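Side-chain contacts in glutamate--cysteine ligase GshA (Methylobacillus flagellatus KT, PDB 3K1T), which probably catalyses the ATP-dependent joining of glutamate to cysteine, the first step of glutathione synthesis: residues E30-S35 with V219-P224; A161-L164 with F169-C172; N234-T239 with A263-K268; T333-K338 with G356-H361. All coordinates share one frame; numbering follows the deposited sequence. Where two conformers were deposited one is given.

Contact 1 of 4, residues E30-S35 with V219-P224; sequences EHWFRS and VEEFAP
Trp32 of helix 26-40 reaches across to Glu221 and Phe222 of helix 210-226, a helix-helix packing contact in which one large indole does nearly all the touching. The polar part is a single hydrogen bond: Trp32 NE1 donates to Glu221 OE2 at 3.0 Å, with an N-H...acceptor angle of 162°. The oxygen lies close to the indole plane, but the donor comes at the carboxylate from above its plane, and the two flat groups stand 85° apart. Glutamate suits this exposed edge of the contact: its extended chain carries one oxygen to the indole, while OE1 is hydrogen-bonded to a glycerol probably taken up from the crystallisation liquor. The apolar part is buried. Trp32 leaves its helix with CG anti to the backbone N (chi1 -179°), which sends the six-membered ring over to Phe222; the two rings meet obliquely, centroids 5.3 Å apart. Leu411 of helix 398-421 packs on both aromatic side chains, making this a three-helix junction. Cutting Trp32 back to an alanine is likely to open a gap beside Phe222 and Leu411 and to deprive Glu221 OE2 of its indole donor. The closest apolar approach is Phe222 CD1, which sits over one indole face, 3.6 Å from Trp32 CZ3.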
loop_
_atom_site.group_PDB
_atom_site.type_symbol
_atom_site.label_atom_id
_atom_site.label_comp_id
_atom_site.label_asym_id
_atom_site.label_seq_id
_atom_site.Cartn_x
_atom_site.Cartn_y
_atom_site.Cartn_z
ATOM N N GLU A 30 -13.140 6.330 -8.250
ATOM C CA GLU A 30 -11.773 5.841 -8.177
ATOM C C GLU A 30 -11.057 5.929 -9.557
ATOM O O GLU A 30 -9.872 6.302 -9.637
ATOM C CB GLU A 30 -11.737 4.431 -7.605
ATOM C CG GLU A 30 -12.275 4.372 -6.179
ATOM C CD GLU A 30 -11.484 5.195 -5.167
ATOM O OE1 GLU A 30 -10.314 5.572 -5.430
ATOM O OE2 GLU A 30 -12.052 5.482 -4.090
ATOM N N HIS A 31 -11.784 5.637 -10.625
ATOM C CA HIS A 31 -11.257 5.830 -11.973
ATOM C C HIS A 31 -10.933 7.299 -12.228
ATOM O O HIS A 31 -9.867 7.630 -12.757
ATOM C CB HIS A 31 -12.258 5.342 -13.025
ATOM C CG HIS A 31 -11.800 5.583 -14.415
ATOM N ND1 HIS A 31 -12.215 6.667 -15.157
ATOM C CD2 HIS A 31 -10.878 4.939 -15.166
ATOM C CE1 HIS A 31 -11.620 6.636 -16.337
ATOM N NE2 HIS A 31 -10.810 5.596 -16.372
ATOM N N TRP A 32 -11.814 8.200 -11.778
ATOM C CA TRP A 32 -11.560 9.636 -11.953
ATOM C C TRP A 32 -10.296 10.063 -11.200
ATOM O O TRP A 32 -9.444 10.762 -11.753
ATOM C CB TRP A 32 -12.791 10.433 -11.509
ATOM C CG TRP A 32 -12.657 11.923 -11.654
ATOM C CD1 TRP A 32 -12.959 12.662 -12.756
ATOM C CD2 TRP A 32 -12.225 12.848 -10.654
ATOM N NE1 TRP A 32 -12.738 13.980 -12.518
ATOM C CE2 TRP A 32 -12.277 14.134 -11.235
ATOM C CE3 TRP A 32 -11.791 12.719 -9.333
ATOM C CZ2 TRP A 32 -11.927 15.286 -10.537
ATOM C CZ3 TRP A 32 -11.474 13.858 -8.633
ATOM C CH2 TRP A 32 -11.537 15.138 -9.243
ATOM N N PHE A 33 -10.141 9.630 -9.952
ATOM C CA PHE A 33 -8.932 9.990 -9.209
ATOM C C PHE A 33 -7.688 9.476 -9.925
ATOM O O PHE A 33 -6.689 10.196 -10.054
ATOM C CB PHE A 33 -8.962 9.415 -7.785
ATOM C CG PHE A 33 -9.653 10.294 -6.760
ATOM C CD1 PHE A 33 -9.164 11.558 -6.462
ATOM C CD2 PHE A 33 -10.777 9.831 -6.077
ATOM C CE1 PHE A 33 -9.778 12.355 -5.519
ATOM C CE2 PHE A 33 -11.392 10.625 -5.103
ATOM C CZ PHE A 33 -10.880 11.888 -4.838
ATOM N N ARG A 34 -7.718 8.226 -10.391
ATOM C CA ARG A 34 -6.557 7.713 -11.137
ATOM C C ARG A 34 -6.216 8.579 -12.350
ATOM O O ARG A 34 -5.018 8.842 -12.572
ATOM C CB ARG A 34 -6.720 6.248 -11.554
ATOM C CG ARG A 34 -6.417 5.304 -10.389
ATOM C CD ARG A 34 -6.408 3.853 -10.870
ATOM N NE ARG A 34 -7.716 3.270 -11.061
ATOM C CZ ARG A 34 -8.366 2.600 -10.095
ATOM N NH1 ARG A 34 -7.839 2.448 -8.878
ATOM N NH2 ARG A 34 -9.529 2.099 -10.361
ATOM N N SER A 35 -7.224 9.037 -13.112
ATOM C CA SER A 35 -6.953 9.959 -14.207
ATOM C C SER A 35 -6.280 11.244 -13.699
ATOM O O SER A 35 -5.352 11.742 -14.340
ATOM C CB SER A 35 -8.221 10.325 -14.978
ATOM O OG SER A 35 -8.759 9.144 -15.506
ATOM N N VAL A 219 -13.644 20.888 -7.100
ATOM C CA VAL A 219 -15.046 20.614 -6.766
ATOM C C VAL A 219 -15.976 20.881 -7.963
ATOM O O VAL A 219 -16.946 20.154 -8.158
ATOM C CB VAL A 219 -15.500 21.407 -5.524
ATOM C CG1 VAL A 219 -17.031 21.298 -5.298
ATOM C CG2 VAL A 219 -14.715 20.906 -4.254
ATOM N N GLU A 220 -15.665 21.890 -8.771
ATOM C CA GLU A 220 -16.434 22.199 -9.982
ATOM C C GLU A 220 -16.416 21.053 -10.962
ATOM O O GLU A 220 -17.366 20.886 -11.702
ATOM C CB GLU A 220 -15.890 23.428 -10.716
ATOM C CG GLU A 220 -16.287 24.746 -10.107
ATOM C CD GLU A 220 -15.401 25.922 -10.622
ATOM O OE1 GLU A 220 -14.789 25.817 -11.745
ATOM O OE2 GLU A 220 -15.333 26.936 -9.882
ATOM N N GLU A 221 -15.357 20.250 -10.956
ATOM C CA GLU A 221 -15.352 19.058 -11.780
ATOM C C GLU A 221 -15.966 17.841 -11.087
ATOM O O GLU A 221 -16.696 17.054 -11.711
ATOM C CB GLU A 221 -13.949 18.749 -12.250
ATOM C CG GLU A 221 -13.970 17.572 -13.195
ATOM C CD GLU A 221 -12.641 17.315 -13.865
ATOM O OE1 GLU A 221 -11.724 18.162 -13.691
ATOM O OE2 GLU A 221 -12.541 16.238 -14.528
ATOM N N PHE A 222 -15.669 17.667 -9.799
ATOM C CA PHE A 222 -16.124 16.489 -9.083
ATOM C C PHE A 222 -17.611 16.488 -8.779
ATOM O O PHE A 222 -18.262 15.455 -8.889
ATOM C CB PHE A 222 -15.323 16.322 -7.789
ATOM C CG PHE A 222 -15.569 15.027 -7.086
ATOM C CD1 PHE A 222 -14.945 13.859 -7.520
ATOM C CD2 PHE A 222 -16.360 14.981 -5.971
ATOM C CE1 PHE A 222 -15.174 12.631 -6.833
ATOM C CE2 PHE A 222 -16.591 13.786 -5.295
ATOM C CZ PHE A 222 -15.987 12.614 -5.718
ATOM N N ALA A 223 -18.168 17.622 -8.400
ATOM C CA ALA A 223 -19.565 17.671 -7.999
ATOM C C ALA A 223 -20.532 17.190 -9.127
ATOM O O ALA A 223 -21.415 16.366 -8.855
ATOM C CB ALA A 223 -19.928 19.080 -7.466
ATOM N N PRO A 224 -20.329 17.636 -10.376
ATOM C CA PRO A 224 -21.181 17.086 -11.439
ATOM C C PRO A 224 -20.920 15.622 -11.784
ATOM O O PRO A 224 -21.842 14.964 -12.253
ATOM C CB PRO A 224 -20.902 17.983 -12.658
ATOM C CG PRO A 224 -19.919 19.000 -12.215
ATOM C CD PRO A 224 -19.551 18.814 -10.828
#

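Contact 2 of 4, residues A161-L164 with F169-C172; sequences ANRL and FDSC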
loop_
_atom_site.group_PDB
_atom_site.type_symbol
_atom_site.label_atom_id
_atom_site.label_comp_id
_atom_site.label_asym_id
_atom_site.label_seq_id
_atom_site.Cartn_x
_atom_site.Cartn_y
_atom_site.Cartn_z
ATOM N N ALA A 161 29.544 23.310 -0.922
ATOM C CA ALA A 161 29.406 23.221 -2.418
ATOM C C ALA A 161 28.003 22.854 -2.954
ATOM O O ALA A 161 27.817 21.881 -3.738
ATOM C CB ALA A 161 30.399 22.180 -2.971
ATOM N N ASN A 162 27.022 23.597 -2.545
ATOM C CA ASN A 162 25.652 23.362 -3.018
ATOM C C ASN A 162 24.981 22.041 -2.595
ATOM O O ASN A 162 23.977 21.653 -3.174
ATOM C CB ASN A 162 25.498 23.615 -4.521
ATOM C CG ASN A 162 25.812 25.055 -4.894
ATOM O OD1 ASN A 162 25.767 25.934 -4.026
ATOM N ND2 ASN A 162 26.144 25.304 -6.169
ATOM N N ARG A 163 25.482 21.438 -1.529
ATOM C CA ARG A 163 24.840 20.268 -0.947
ATOM C C ARG A 163 24.762 20.421 0.573
ATOM O O ARG A 163 25.664 20.996 1.213
ATOM C CB ARG A 163 25.658 19.028 -1.304
ATOM C CG ARG A 163 25.827 18.798 -2.811
ATOM C CD ARG A 163 26.530 17.435 -3.079
ATOM N NE ARG A 163 25.643 16.301 -2.776
ATOM C CZ ARG A 163 24.670 15.862 -3.576
ATOM N NH1 ARG A 163 24.418 16.452 -4.730
ATOM N NH2 ARG A 163 23.915 14.823 -3.203
ATOM N N LEU A 164 23.706 19.888 1.167
ATOM C CA LEU A 164 23.640 19.762 2.619
ATOM C C LEU A 164 24.183 18.403 3.035
ATOM O O LEU A 164 23.818 17.397 2.438
ATOM C CB LEU A 164 22.215 19.907 3.117
ATOM C CG LEU A 164 21.526 21.226 2.828
ATOM C CD1 LEU A 164 20.165 21.228 3.612
ATOM C CD2 LEU A 164 22.429 22.464 3.194
ATOM N N PHE A 169 27.573 11.629 5.743
ATOM C CA PHE A 169 26.201 11.425 5.274
ATOM C C PHE A 169 25.850 12.461 4.222
ATOM O O PHE A 169 25.658 13.647 4.534
ATOM C CB PHE A 169 25.196 11.531 6.414
ATOM C CG PHE A 169 23.774 11.177 6.010
ATOM C CD1 PHE A 169 23.382 9.845 5.923
ATOM C CD2 PHE A 169 22.846 12.167 5.747
ATOM C CE1 PHE A 169 22.075 9.495 5.587
ATOM C CE2 PHE A 169 21.529 11.833 5.404
ATOM C CZ PHE A 169 21.145 10.499 5.324
ATOM N N ASP A 170 25.770 12.014 2.987
ATOM C CA ASP A 170 25.371 12.913 1.915
ATOM C C ASP A 170 24.148 12.357 1.239
ATOM O O ASP A 170 24.240 11.359 0.539
ATOM C CB ASP A 170 26.469 13.120 0.881
ATOM C CG ASP A 170 25.992 14.063 -0.237
ATOM O OD1 ASP A 170 25.250 13.637 -1.135
ATOM O OD2 ASP A 170 26.290 15.245 -0.186
ATOM N N SER A 171 22.995 13.007 1.433
ATOM C CA SER A 171 21.773 12.455 0.902
ATOM C C SER A 171 21.510 12.873 -0.484
ATOM O O SER A 171 21.946 13.916 -0.991
ATOM C CB SER A 171 20.545 12.814 1.753
ATOM O OG SER A 171 20.319 14.209 1.738
ATOM N N CYS A 172 20.661 12.062 -1.059
ATOM C CA CYS A 172 20.201 12.173 -2.388
ATOM C C CYS A 172 19.095 13.329 -2.441
ATOM O O CYS A 172 19.055 14.213 -3.313
ATOM C CB CYS A 172 19.746 10.691 -2.730
ATOM S SG CYS A 172 20.917 9.127 -2.063
HETATM O O HOH W 1 21.605 14.366 -5.113
HETATM O O HOH W 2 22.545 15.077 3.227
#
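Arg163 and Asp170 face each other across the tight beta hairpin formed by strands 163-166 and 169-170, and their salt bridge accounts for most of the surface buried here. Arginine grips the carboxylate side-on, with NE and one terminal nitrogen each serving a different oxygen. Arg163 NE points at Asp170 OD2 over 2.9 Å in a nearly straight bond (167°), while Arg163 NH2 reaches Asp170 OD1 at 2.7 Å on that oxygen's syn lone pair. A weak third bond runs from NE to OD1. The guanidinium and carboxylate planes are only 27° apart, so the pairing is close to flat. The bend of the arginine chain at chi3 (71°) brings the NE edge round to the aspartate, and the short Asp170 side chain, with CG anti to its backbone N, meets it at about a right angle.

Leu164 is the third main contributor. Its side chain turns to the interior, packing on Leu99 and Ile101 of strand 97-102, as suits a leucine, while its backbone works at the hairpin: a water donates to Leu164 O at 2.8 Å and accepts from Ser171 N, bridging strand 163-166 and the loop residue that follows strand 169-170. A second water accepts from Arg163 NH2 at 3.0 Å and donates to Cys172 O.

Arg163 NH1 also forms a salt bridge to Glu192, and Glu165 lies near Asp170 OD2. With several acidic groups close by, the guanidinium probably offsets the local negative charge and is likely to keep Asp170 ionised despite its like-charged neighbour.

Contact 3 of 4, residues N234-T239 with A263-K268; sequences NPYFDT and AKIRRK
Lys264 lays its aliphatic end across one face of the Tyr236 ring. Lys264 CE sits over the face, 3.8 Å from the Tyr236 ring centroid and 14° off the normal, a CH-pi contact; the ammonium beyond it makes an off-centre cation-pi interaction, with Lys264 NZ 4.2 Å from the Tyr236 ring centroid. The bend of the lysine chain at chi3 (73°) folds it over the aromatic surface. Lysine suits the place because its methylenes can cover the ring while its charged end stays in touch with water. Further along the helix, Lys268 CG touches Tyr236 OH at 3.5 Å, its chain crossing the tyrosine at about a right angle, and Ile265 CG1 packs loosely near Tyr236 CD2.

Two waters form the next shell. One lies 2.8 Å from Tyr236 OH and donates to Lys264 O, tying the phenol to the helix backbone; the other accepts from Lys264 NZ at 2.7 Å and donates to Phe237 O. The hydroxyl and the ammonium are thus both linked through water to the opposite segment. Lys268 NZ is held by salt bridges to Asp229 and Glu271, which steady the chain that meets the phenol. Trp231 meets the tyrosine ring as well.

Helix 251-272 is thereby fastened to the residue just before strand 237-241, an outermost strand, within this chain, of a four-stranded antiparallel sheet, and Ile265 also packs on Glu329 of the adjacent strand 324-329.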
loop_
_atom_site.group_PDB
_atom_site.type_symbol
_atom_site.label_atom_id
_atom_site.label_comp_id
_atom_site.label_asym_id
_atom_site.label_seq_id
_atom_site.Cartn_x
_atom_site.Cartn_y
_atom_site.Cartn_z
ATOM N N ASN A 234 -17.740 22.365 -0.031
ATOM C CA ASN A 234 -16.875 23.516 -0.264
ATOM C C ASN A 234 -17.371 24.787 0.434
ATOM O O ASN A 234 -18.448 25.267 0.125
ATOM C CB ASN A 234 -16.776 23.743 -1.778
ATOM C CG ASN A 234 -15.671 24.726 -2.163
ATOM O OD1 ASN A 234 -14.872 25.163 -1.317
ATOM N ND2 ASN A 234 -15.638 25.081 -3.425
ATOM N N PRO A 235 -16.571 25.354 1.355
ATOM C CA PRO A 235 -17.031 26.632 1.946
ATOM C C PRO A 235 -16.926 27.788 0.943
ATOM O O PRO A 235 -15.967 27.840 0.153
ATOM C CB PRO A 235 -16.047 26.859 3.118
ATOM C CG PRO A 235 -15.313 25.545 3.302
ATOM C CD PRO A 235 -15.280 24.931 1.919
ATOM N N TYR A 236 -17.872 28.729 0.989
ATOM C CA TYR A 236 -17.744 29.959 0.209
ATOM C C TYR A 236 -16.548 30.743 0.740
ATOM O O TYR A 236 -16.171 30.632 1.919
ATOM C CB TYR A 236 -18.995 30.835 0.367
ATOM C CG TYR A 236 -20.259 30.326 -0.290
ATOM C CD1 TYR A 236 -20.266 29.928 -1.625
ATOM C CD2 TYR A 236 -21.456 30.266 0.426
ATOM C CE1 TYR A 236 -21.445 29.496 -2.239
ATOM C CE2 TYR A 236 -22.620 29.868 -0.164
ATOM C CZ TYR A 236 -22.623 29.484 -1.497
ATOM O OH TYR A 236 -23.792 29.074 -2.087
ATOM N N PHE A 237 -15.961 31.563 -0.114
ATOM C CA PHE A 237 -14.942 32.510 0.351
ATOM C C PHE A 237 -14.902 33.799 -0.484
ATOM O O PHE A 237 -15.459 33.892 -1.579
ATOM C CB PHE A 237 -13.553 31.845 0.420
ATOM C CG PHE A 237 -12.833 31.776 -0.899
ATOM C CD1 PHE A 237 -13.159 30.811 -1.833
ATOM C CD2 PHE A 237 -11.837 32.695 -1.212
ATOM C CE1 PHE A 237 -12.527 30.760 -3.080
ATOM C CE2 PHE A 237 -11.200 32.647 -2.469
ATOM C CZ PHE A 237 -11.553 31.683 -3.393
ATOM N N ASP A 238 -14.192 34.771 0.043
ATOM C CA ASP A 238 -13.905 36.031 -0.704
ATOM C C ASP A 238 -12.559 36.567 -0.195
ATOM O O ASP A 238 -12.015 36.060 0.798
ATOM C CB ASP A 238 -15.065 37.009 -0.481
ATOM C CG ASP A 238 -15.073 38.202 -1.475
ATOM O OD1 ASP A 238 -14.313 38.197 -2.471
ATOM O OD2 ASP A 238 -15.852 39.150 -1.209
ATOM N N THR A 239 -12.024 37.598 -0.852
ATOM C CA THR A 239 -10.761 38.171 -0.451
ATOM C C THR A 239 -10.806 39.695 -0.540
ATOM O O THR A 239 -11.654 40.282 -1.232
ATOM C CB THR A 239 -9.602 37.727 -1.384
ATOM O OG1 THR A 239 -9.877 38.211 -2.695
ATOM C CG2 THR A 239 -9.421 36.233 -1.432
ATOM N N ALA A 263 -24.567 36.646 3.876
ATOM C CA ALA A 263 -25.821 36.530 3.118
ATOM C C ALA A 263 -25.841 35.276 2.230
ATOM O O ALA A 263 -26.860 34.592 2.145
ATOM C CB ALA A 263 -26.081 37.796 2.282
ATOM N N LYS A 264 -24.722 34.972 1.567
ATOM C CA LYS A 264 -24.627 33.751 0.775
ATOM C C LYS A 264 -24.807 32.488 1.636
ATOM O O LYS A 264 -25.478 31.528 1.215
ATOM C CB LYS A 264 -23.285 33.653 0.042
ATOM C CG LYS A 264 -23.111 34.629 -1.124
ATOM C CD LYS A 264 -21.757 34.487 -1.827
ATOM C CE LYS A 264 -21.668 33.241 -2.659
ATOM N NZ LYS A 264 -20.297 33.063 -3.335
ATOM N N ILE A 265 -24.187 32.477 2.816
ATOM C CA ILE A 265 -24.285 31.347 3.742
ATOM C C ILE A 265 -25.738 31.212 4.241
ATOM O O ILE A 265 -26.301 30.120 4.261
ATOM C CB ILE A 265 -23.311 31.457 4.936
ATOM C CG1 ILE A 265 -21.848 31.539 4.485
ATOM C CG2 ILE A 265 -23.471 30.279 5.895
ATOM C CD1 ILE A 265 -20.924 32.126 5.576
ATOM N N ARG A 266 -26.357 32.327 4.599
ATOM C CA ARG A 266 -27.749 32.323 5.002
ATOM C C ARG A 266 -28.667 31.678 3.965
ATOM O O ARG A 266 -29.567 30.932 4.363
ATOM C CB ARG A 266 -28.261 33.746 5.299
ATOM C CG ARG A 266 -27.863 34.264 6.630
ATOM C CD ARG A 266 -28.790 35.437 7.067
ATOM N NE ARG A 266 -28.656 36.586 6.175
ATOM C CZ ARG A 266 -27.693 37.517 6.241
ATOM N NH1 ARG A 266 -26.745 37.501 7.181
ATOM N NH2 ARG A 266 -27.718 38.509 5.363
ATOM N N ARG A 267 -28.462 31.948 2.666
ATOM C CA ARG A 267 -29.285 31.329 1.615
ATOM C C ARG A 267 -29.194 29.814 1.653
ATOM O O ARG A 267 -30.213 29.098 1.544
ATOM C CB ARG A 267 -28.867 31.778 0.220
ATOM C CG ARG A 267 -29.319 33.135 -0.172
ATOM C CD ARG A 267 -28.996 33.388 -1.632
ATOM N NE ARG A 267 -29.625 32.405 -2.512
ATOM C CZ ARG A 267 -29.464 32.373 -3.829
ATOM N NH1 ARG A 267 -28.694 33.264 -4.438
ATOM N NH2 ARG A 267 -30.069 31.445 -4.536
ATOM N N LYS A 268 -27.957 29.311 1.781
ATOM C CA LYS A 268 -27.772 27.863 1.875
ATOM C C LYS A 268 -28.336 27.264 3.161
ATOM O O LYS A 268 -28.932 26.165 3.123
ATOM C CB LYS A 268 -26.293 27.476 1.640
ATOM C CG LYS A 268 -25.878 27.501 0.178
ATOM C CD LYS A 268 -26.464 26.318 -0.579
ATOM C CE LYS A 268 -26.308 26.377 -2.067
ATOM N NZ LYS A 268 -27.059 25.290 -2.775
HETATM O O HOH W 3 -25.842 30.957 -1.492
HETATM O O HOH W 4 -18.378 33.983 -1.711
#

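Contact 4 of 4, residues T333-K338 with G356-H361; sequences TFEHLK and GFYRVH. With SO4 (sulfate ion), chain B.
The Tyr358 ring has the Glu335 carboxylate at its edge, with the two planes 77° apart. Tyr358 OH donates a hydrogen bond to Glu335 OE1 at 2.6 Å, and the oxygen accepts it on its syn lone pair. The nearby ring carbon Tyr358 CE1 lies 3.3 Å from Glu335 OE1. Phe382 meets the tyrosine ring edge-to-face, and Phe402 and Tyr405 of helix 398-421 also pack on it. Arg359, the next residue along the strand from Tyr358, turns its guanidinium edge to a sulfate: Arg359 NH2 bonds to sulfate O1 at 2.9 Å and 160°, while the bonds from NH2 to O3 and from NH1 to O1 are weak. The sulfate probably comes from the crystallisation liquor; Ser47, Asn63 and Gly67 also bind it, and Asp49 forms a salt bridge with Arg359 NH2.

Strands 335-337 and 352-361 belong to one antiparallel sheet and both pair with strand 340-349, which lies between them, so the contact is made by side chains alone. Glutamate and tyrosine together are long enough to meet across that strand: Glu335 CG lies anti to the carbonyl carbon (chi1 -62°) and the extended chain delivers OE1 to the phenol. A leucine in place of Glu335 would probably leave the hydroxyl of the buried Tyr358 without this acceptor. Beside this pair, Leu337 CD2 approaches Val360 CG1 at 4.2 Å, and Leu380 of strand 377-381 packs on both branched side chains.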
loop_
_atom_site.group_PDB
_atom_site.type_symbol
_atom_site.label_atom_id
_atom_site.label_comp_id
_atom_site.label_asym_id
_atom_site.label_seq_id
_atom_site.Cartn_x
_atom_site.Cartn_y
_atom_site.Cartn_z
ATOM N N THR A 333 -18.379 21.716 13.355
ATOM C CA THR A 333 -18.266 20.286 13.607
ATOM C C THR A 333 -19.217 19.913 14.745
ATOM O O THR A 333 -19.174 20.530 15.814
ATOM C CB THR A 333 -16.854 19.794 13.971
ATOM O OG1 THR A 333 -16.938 18.422 14.468
ATOM C CG2 THR A 333 -16.159 20.712 15.037
ATOM N N PHE A 334 -20.066 18.904 14.518
ATOM C CA PHE A 334 -20.959 18.410 15.572
ATOM C C PHE A 334 -20.538 17.042 16.079
ATOM O O PHE A 334 -21.249 16.435 16.868
ATOM C CB PHE A 334 -22.422 18.402 15.113
ATOM C CG PHE A 334 -22.920 19.760 14.762
ATOM C CD1 PHE A 334 -22.982 20.747 15.722
ATOM C CD2 PHE A 334 -23.224 20.086 13.468
ATOM C CE1 PHE A 334 -23.410 22.035 15.403
ATOM C CE2 PHE A 334 -23.658 21.364 13.140
ATOM C CZ PHE A 334 -23.747 22.342 14.119
ATOM N N GLU A 335 -19.358 16.569 15.690
ATOM C CA GLU A 335 -18.866 15.319 16.263
ATOM C C GLU A 335 -18.392 15.586 17.703
ATOM O O GLU A 335 -17.722 16.593 17.955
ATOM C CB GLU A 335 -17.730 14.747 15.420
ATOM C CG GLU A 335 -18.143 14.397 14.006
ATOM C CD GLU A 335 -17.083 13.542 13.289
ATOM O OE1 GLU A 335 -16.962 12.342 13.618
ATOM O OE2 GLU A 335 -16.352 14.088 12.440
ATOM N N HIS A 336 -18.770 14.714 18.625
ATOM C CA HIS A 336 -18.363 14.811 20.007
ATOM C C HIS A 336 -17.915 13.444 20.529
ATOM O O HIS A 336 -18.547 12.406 20.268
ATOM C CB HIS A 336 -19.526 15.236 20.899
ATOM C CG HIS A 336 -19.893 16.678 20.814
ATOM N ND1 HIS A 336 -20.528 17.225 19.716
ATOM C CD2 HIS A 336 -19.742 17.686 21.711
ATOM C CE1 HIS A 336 -20.765 18.510 19.951
ATOM N NE2 HIS A 336 -20.280 18.819 21.145
ATOM N N LEU A 337 -16.866 13.470 21.337
ATOM C CA LEU A 337 -16.510 12.342 22.191
ATOM C C LEU A 337 -17.001 12.702 23.579
ATOM O O LEU A 337 -16.383 13.487 24.302
ATOM C CB LEU A 337 -14.989 12.098 22.183
ATOM C CG LEU A 337 -14.524 10.825 22.913
ATOM C CD1 LEU A 337 -14.841 9.584 22.051
ATOM C CD2 LEU A 337 -12.977 10.954 23.246
ATOM N N LYS A 338 -18.157 12.155 23.930
ATOM C CA LYS A 338 -18.870 12.515 25.133
ATOM C C LYS A 338 -19.084 14.022 25.137
ATOM O O LYS A 338 -19.692 14.520 24.223
ATOM C CB LYS A 338 -18.166 11.974 26.385
ATOM C CG LYS A 338 -19.093 11.929 27.605
ATOM C CD LYS A 338 -18.537 11.088 28.746
ATOM C CE LYS A 338 -19.461 11.188 29.958
ATOM N NZ LYS A 338 -18.980 10.326 31.070
ATOM N N GLY A 356 -5.343 8.349 10.159
ATOM C CA GLY A 356 -5.528 9.669 10.736
ATOM C C GLY A 356 -5.951 9.620 12.181
ATOM O O GLY A 356 -5.800 8.578 12.849
ATOM N N PHE A 357 -6.459 10.747 12.676
ATOM C CA PHE A 357 -6.852 10.853 14.049
ATOM C C PHE A 357 -7.845 11.978 14.228
ATOM O O PHE A 357 -7.936 12.846 13.389
ATOM C CB PHE A 357 -5.618 11.031 14.972
ATOM C CG PHE A 357 -4.806 12.260 14.688
ATOM C CD1 PHE A 357 -3.745 12.213 13.780
ATOM C CD2 PHE A 357 -5.064 13.439 15.348
ATOM C CE1 PHE A 357 -2.974 13.325 13.534
ATOM C CE2 PHE A 357 -4.306 14.598 15.111
ATOM C CZ PHE A 357 -3.257 14.544 14.181
ATOM N N TYR A 358 -8.615 11.932 15.316
ATOM C CA TYR A 358 -9.422 13.079 15.722
ATOM C C TYR A 358 -8.658 14.040 16.636
ATOM O O TYR A 358 -7.926 13.603 17.523
ATOM C CB TYR A 358 -10.641 12.608 16.495
ATOM C CG TYR A 358 -11.769 12.039 15.656
ATOM C CD1 TYR A 358 -12.670 12.882 15.048
ATOM C CD2 TYR A 358 -11.950 10.656 15.516
ATOM C CE1 TYR A 358 -13.755 12.381 14.333
ATOM C CE2 TYR A 358 -13.059 10.143 14.787
ATOM C CZ TYR A 358 -13.942 11.021 14.210
ATOM O OH TYR A 358 -15.045 10.546 13.497
ATOM N N ARG A 359 -8.895 15.328 16.449
ATOM C CA ARG A 359 -8.508 16.346 17.426
ATOM C C ARG A 359 -9.703 16.511 18.368
ATOM O O ARG A 359 -10.750 17.003 17.947
ATOM C CB ARG A 359 -8.223 17.684 16.762
ATOM C CG ARG A 359 -7.144 17.664 15.649
ATOM C CD ARG A 359 -6.942 19.053 15.064
ATOM N NE ARG A 359 -6.254 18.998 13.766
ATOM C CZ ARG A 359 -4.954 18.738 13.596
ATOM N NH1 ARG A 359 -4.164 18.589 14.645
ATOM N NH2 ARG A 359 -4.435 18.647 12.366
ATOM N N VAL A 360 -9.514 16.115 19.621
ATOM C CA VAL A 360 -10.549 16.162 20.631
ATOM C C VAL A 360 -10.254 17.398 21.466
ATOM O O VAL A 360 -9.233 17.473 22.171
ATOM C CB VAL A 360 -10.597 14.852 21.477
ATOM C CG1 VAL A 360 -11.712 14.916 22.603
ATOM C CG2 VAL A 360 -10.792 13.597 20.603
ATOM N N HIS A 361 -11.112 18.392 21.334
ATOM C CA HIS A 361 -10.921 19.694 21.997
ATOM C C HIS A 361 -10.755 19.552 23.509
ATOM O O HIS A 361 -11.519 18.838 24.168
ATOM C CB HIS A 361 -12.110 20.647 21.748
ATOM C CG HIS A 361 -12.260 21.109 20.335
ATOM N ND1 HIS A 361 -12.812 22.333 20.019
ATOM C CD2 HIS A 361 -12.018 20.492 19.156
ATOM C CE1 HIS A 361 -12.906 22.444 18.711
ATOM N NE2 HIS A 361 -12.386 21.362 18.162
HETATM S S SO4 B . -0.991 17.974 11.320
HETATM O O1 SO4 B . -1.717 17.632 12.521
HETATM O O2 SO4 B . -1.104 16.737 10.612
HETATM O O3 SO4 B . -1.631 19.035 10.576
HETATM O O4 SO4 B . 0.417 18.310 11.629
#

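From the N terminus, contact 1 opens first, on helix 26-40, and closes at helix 210-226, enclosing a long loop of 183 residues. Contact 2 is nested inside that loop as a small hairpin of the mixed eight-stranded sheet, closing just four residues, its centre about 40 Å from that of contact 1. Contacts 3 and 4 then follow in series, closing loops of 23 and 17 residues, and no two contacts cross. Contact 3 ties helix 251-272 to the four-stranded antiparallel sheet and touches contact 1, where Val219 packs on Asn234. Contact 4 joins two strands of the seven-stranded antiparallel sheet, about 11 Å from contact 3 at the nearest atoms. Contact 2 lies across the chain's centre from contacts 3 and 4.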